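Local structure of 4-hydroxy-tetrahydrodipicolinate synthase (Methanocaldococcus jannaschii DSM 2661, 2YXG) at residues Ile10-Asp19 / Arg259-Pro267. The protein probably catalyses the condensation of pyruvate with aspartate semialdehyde to 4-hydroxy-tetrahydrodipicolinate, a step in lysine biosynthesis. Numbering follows the deposited sequence.
Sequences ITPFKNKEVD and RPAGELRLP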
loop_
_atom_site.group_PDB
_atom_site.type_symbol
_atom_site.label_atom_id
_atom_site.label_comp_id
_atom_site.label_asym_id
_atom_site.label_seq_id
_atom_site.Cartn_x
_atom_site.Cartn_y
_atom_site.Cartn_z
ATOM N N ILE A 10 5.989 -28.962 -6.388
ATOM C CA ILE A 10 5.555 -28.656 -7.710
ATOM C C ILE A 10 4.821 -29.838 -8.312
ATOM O O ILE A 10 4.957 -30.988 -7.864
ATOM C CB ILE A 10 6.724 -28.261 -8.619
ATOM C CG1 ILE A 10 7.676 -29.476 -8.811
ATOM C CG2 ILE A 10 7.403 -27.018 -8.035
ATOM C CD1 ILE A 10 8.294 -29.567 -10.186
ATOM N N THR A 11 4.018 -29.538 -9.325
ATOM C CA THR A 11 3.466 -30.579 -10.197
ATOM C C THR A 11 4.339 -30.592 -11.487
ATOM O O THR A 11 4.240 -29.700 -12.305
ATOM C CB THR A 11 1.944 -30.313 -10.513
ATOM O OG1 THR A 11 1.194 -30.190 -9.295
ATOM C CG2 THR A 11 1.326 -31.438 -11.348
ATOM N N PRO A 12 5.174 -31.614 -11.672
ATOM C CA PRO A 12 5.994 -31.662 -12.902
ATOM C C PRO A 12 5.155 -32.147 -14.081
ATOM O O PRO A 12 4.266 -32.974 -13.892
ATOM C CB PRO A 12 7.095 -32.670 -12.563
ATOM C CG PRO A 12 6.613 -33.428 -11.349
ATOM C CD PRO A 12 5.380 -32.792 -10.808
ATOM N N PHE A 13 5.404 -31.584 -15.267
ATOM C CA PHE A 13 4.731 -31.926 -16.490
ATOM C C PHE A 13 5.742 -32.536 -17.517
ATOM O O PHE A 13 6.917 -32.122 -17.591
ATOM C CB PHE A 13 4.032 -30.683 -17.110
ATOM C CG PHE A 13 3.024 -29.978 -16.190
ATOM C CD1 PHE A 13 1.935 -30.680 -15.619
ATOM C CD2 PHE A 13 3.157 -28.583 -15.914
ATOM C CE1 PHE A 13 1.006 -30.025 -14.766
ATOM C CE2 PHE A 13 2.236 -27.898 -15.055
ATOM C CZ PHE A 13 1.158 -28.620 -14.459
ATOM N N LYS A 14 5.286 -33.537 -18.273
ATOM C CA LYS A 14 6.025 -34.086 -19.415
ATOM C C LYS A 14 5.022 -34.255 -20.534
ATOM O O LYS A 14 3.976 -34.889 -20.368
ATOM C CB LYS A 14 6.690 -35.450 -19.111
ATOM C CG LYS A 14 8.218 -35.400 -18.839
ATOM C CD LYS A 14 8.574 -34.018 -18.120
ATOM C CE LYS A 14 9.352 -34.110 -16.748
ATOM N NZ LYS A 14 8.771 -33.281 -15.598
ATOM N N ASN A 15 5.338 -33.659 -21.674
ATOM C CA ASN A 15 4.459 -33.700 -22.840
ATOM C C ASN A 15 3.009 -33.268 -22.584
ATOM O O ASN A 15 2.046 -33.953 -22.993
ATOM C CB ASN A 15 4.534 -35.065 -23.497
ATOM C CG ASN A 15 5.924 -35.347 -24.050
ATOM O OD1 ASN A 15 6.548 -36.346 -23.695
ATOM N ND2 ASN A 15 6.429 -34.435 -24.907
ATOM N N LYS A 16 2.874 -32.119 -21.915
ATOM C CA LYS A 16 1.583 -31.488 -21.687
ATOM C C LYS A 16 0.763 -32.293 -20.643
ATOM O O LYS A 16 -0.419 -32.023 -20.428
ATOM C CB LYS A 16 0.809 -31.283 -23.041
ATOM C CG LYS A 16 1.212 -30.051 -23.974
ATOM C CD LYS A 16 2.739 -29.791 -24.155
ATOM C CE LYS A 16 3.439 -30.841 -25.101
ATOM N NZ LYS A 16 4.980 -30.800 -25.160
ATOM N N GLU A 17 1.399 -33.282 -20.014
ATOM C CA GLU A 17 0.729 -34.107 -19.018
ATOM C C GLU A 17 1.473 -34.154 -17.682
ATOM O O GLU A 17 2.701 -34.045 -17.641
ATOM C CB GLU A 17 0.484 -35.539 -19.562
ATOM C CG GLU A 17 -0.376 -35.632 -20.837
ATOM C CD GLU A 17 -1.780 -34.929 -20.764
ATOM O OE1 GLU A 17 -2.337 -34.670 -19.677
ATOM O OE2 GLU A 17 -2.357 -34.639 -21.834
ATOM N N VAL A 18 0.726 -34.326 -16.600
ATOM C CA VAL A 18 1.314 -34.512 -15.286
ATOM C C VAL A 18 2.330 -35.633 -15.416
ATOM O O VAL A 18 2.045 -36.647 -16.046
ATOM C CB VAL A 18 0.290 -34.871 -14.194
ATOM C CG1 VAL A 18 0.986 -35.388 -12.942
ATOM C CG2 VAL A 18 -0.632 -33.656 -13.887
ATOM N N ASP A 19 3.532 -35.414 -14.864
ATOM C CA ASP A 19 4.595 -36.401 -14.924
ATOM C C ASP A 19 4.653 -37.202 -13.616
ATOM O O ASP A 19 5.306 -36.787 -12.625
ATOM C CB ASP A 19 5.902 -35.679 -15.231
ATOM C CG ASP A 19 7.108 -36.583 -15.154
ATOM O OD1 ASP A 19 6.957 -37.829 -15.024
ATOM O OD2 ASP A 19 8.219 -36.018 -15.191
ATOM N N ARG A 259 16.214 -32.078 -12.356
ATOM C CA ARG A 259 15.218 -32.806 -11.557
ATOM C C ARG A 259 13.866 -32.681 -12.282
ATOM O O ARG A 259 13.691 -31.772 -13.090
ATOM C CB ARG A 259 15.147 -32.274 -10.116
ATOM C CG ARG A 259 16.476 -32.359 -9.312
ATOM C CD ARG A 259 16.292 -32.542 -7.765
ATOM N NE ARG A 259 16.616 -33.931 -7.327
ATOM C CZ ARG A 259 15.743 -34.948 -7.163
ATOM N NH1 ARG A 259 14.420 -34.806 -7.368
ATOM N NH2 ARG A 259 16.213 -36.142 -6.789
ATOM N N PRO A 260 12.921 -33.608 -12.038
ATOM C CA PRO A 260 11.660 -33.463 -12.776
ATOM C C PRO A 260 10.950 -32.161 -12.429
ATOM O O PRO A 260 10.818 -31.837 -11.253
ATOM C CB PRO A 260 10.822 -34.678 -12.316
ATOM C CG PRO A 260 11.814 -35.645 -11.730
ATOM C CD PRO A 260 12.921 -34.800 -11.158
ATOM N N ALA A 261 10.541 -31.420 -13.461
ATOM C CA ALA A 261 9.703 -30.218 -13.365
ATOM C C ALA A 261 8.978 -29.976 -14.705
ATOM O O ALA A 261 7.750 -29.933 -14.770
ATOM C CB ALA A 261 10.558 -28.981 -12.937
ATOM N N GLY A 262 9.738 -29.857 -15.785
ATOM C CA GLY A 262 9.201 -29.437 -17.071
ATOM C C GLY A 262 8.615 -28.007 -17.135
ATOM O O GLY A 262 9.069 -27.075 -16.440
ATOM N N GLU A 263 7.609 -27.845 -17.994
ATOM C CA GLU A 263 7.135 -26.525 -18.384
ATOM C C GLU A 263 6.141 -25.974 -17.364
ATOM O O GLU A 263 5.532 -26.736 -16.580
ATOM C CB GLU A 263 6.423 -26.582 -19.743
ATOM C CG GLU A 263 7.149 -27.392 -20.875
ATOM C CD GLU A 263 8.569 -26.894 -21.252
ATOM O OE1 GLU A 263 8.781 -25.642 -21.312
ATOM O OE2 GLU A 263 9.459 -27.781 -21.514
ATOM N N LEU A 264 5.939 -24.657 -17.424
ATOM C CA LEU A 264 4.874 -24.006 -16.713
ATOM C C LEU A 264 3.669 -23.878 -17.614
ATOM O O LEU A 264 3.786 -23.806 -18.846
ATOM C CB LEU A 264 5.340 -22.631 -16.213
ATOM C CG LEU A 264 6.507 -22.728 -15.209
ATOM C CD1 LEU A 264 7.622 -21.682 -15.531
ATOM C CD2 LEU A 264 6.022 -22.661 -13.780
ATOM N N ARG A 265 2.488 -23.883 -17.008
ATOM C CA ARG A 265 1.253 -23.743 -17.754
ATOM C C ARG A 265 0.796 -22.300 -17.795
ATOM O O ARG A 265 0.819 -21.607 -16.772
ATOM C CB ARG A 265 0.172 -24.605 -17.107
ATOM C CG ARG A 265 0.220 -26.071 -17.596
ATOM C CD ARG A 265 -1.004 -26.858 -17.130
ATOM N NE ARG A 265 -0.879 -28.252 -17.548
ATOM C CZ ARG A 265 -1.708 -29.228 -17.201
ATOM N NH1 ARG A 265 -2.725 -28.988 -16.359
ATOM N NH2 ARG A 265 -1.483 -30.448 -17.685
ATOM N N LEU A 266 0.349 -21.849 -18.962
ATOM C CA LEU A 266 -0.121 -20.467 -19.063
ATOM C C LEU A 266 -1.269 -20.261 -18.073
ATOM O O LEU A 266 -2.147 -21.160 -17.900
ATOM C CB LEU A 266 -0.507 -20.066 -20.498
ATOM C CG LEU A 266 0.643 -20.019 -21.488
ATOM C CD1 LEU A 266 0.161 -20.025 -22.984
ATOM C CD2 LEU A 266 1.559 -18.826 -21.159
ATOM N N PRO A 267 -1.314 -19.045 -17.477
ATOM C CA PRO A 267 -0.542 -17.854 -17.849
ATOM C C PRO A 267 0.885 -17.718 -17.286
ATOM O O PRO A 267 1.558 -16.691 -17.520
ATOM C CB PRO A 267 -1.441 -16.709 -17.388
ATOM C CG PRO A 267 -2.098 -17.273 -16.197
ATOM C CD PRO A 267 -2.255 -18.766 -16.400
HETATM O O HOH W 1 6.895 -30.328 -19.637
#
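The Phe13 ring is sandwiched between the guanidinium of Arg265, offset toward the rim of one face, and Thr11 O, which sits over the centre of the other. Glu263 O, which also accepts a hydrogen bond from Lys251 NZ, meets the ring edge in its plane, 3.1 Å from Phe13 CD2; Glu17 O and Val18 N lie in the plane as well, but at the CD1 side of the rim. Ring and guanidinium planes are practically parallel, 1° apart, an off-centre cation-pi stack with Arg265 CZ 4.2 Å from the ring centroid. An extended chain from CG to NE (chi3 -177°) carries the arginine past Phe13 CE2 and CZ to the turn beyond, where Arg265 NH2 gives Lys16 O a weak, bent hydrogen bond of 3.3 Å. Arg265 NH1 also has a salt bridge to Glu54 and a hydrogen bond to Thr49 O. A leucine in place of Arg265 has no flat cation to lay on the ring, and Glu54 would probably be left without its mate. The turn itself, type I' from Lys14 to Glu17, closes a two-stranded beta hairpin that follows the first strand of the TIM barrel, and the loop between helices 248-256 and 273-286 packs against it. One backbone hydrogen bond joins the two, from Phe13 N to Ala261 O at 2.9 Å. Gly262 follows with a positive phi, and a side chain on it would run into Phe13 O. That oxygen receives Lys14 NZ at 3.0 Å, and a water that donates weakly to it accepts from Glu263 N. Farther along, Pro12 CB packs against Pro260, while Ile10 CD1 reaches Ala261 CB at 3.6 Å; the Ile10 side chain also touches Thr44, a predicted pyruvate-binding residue.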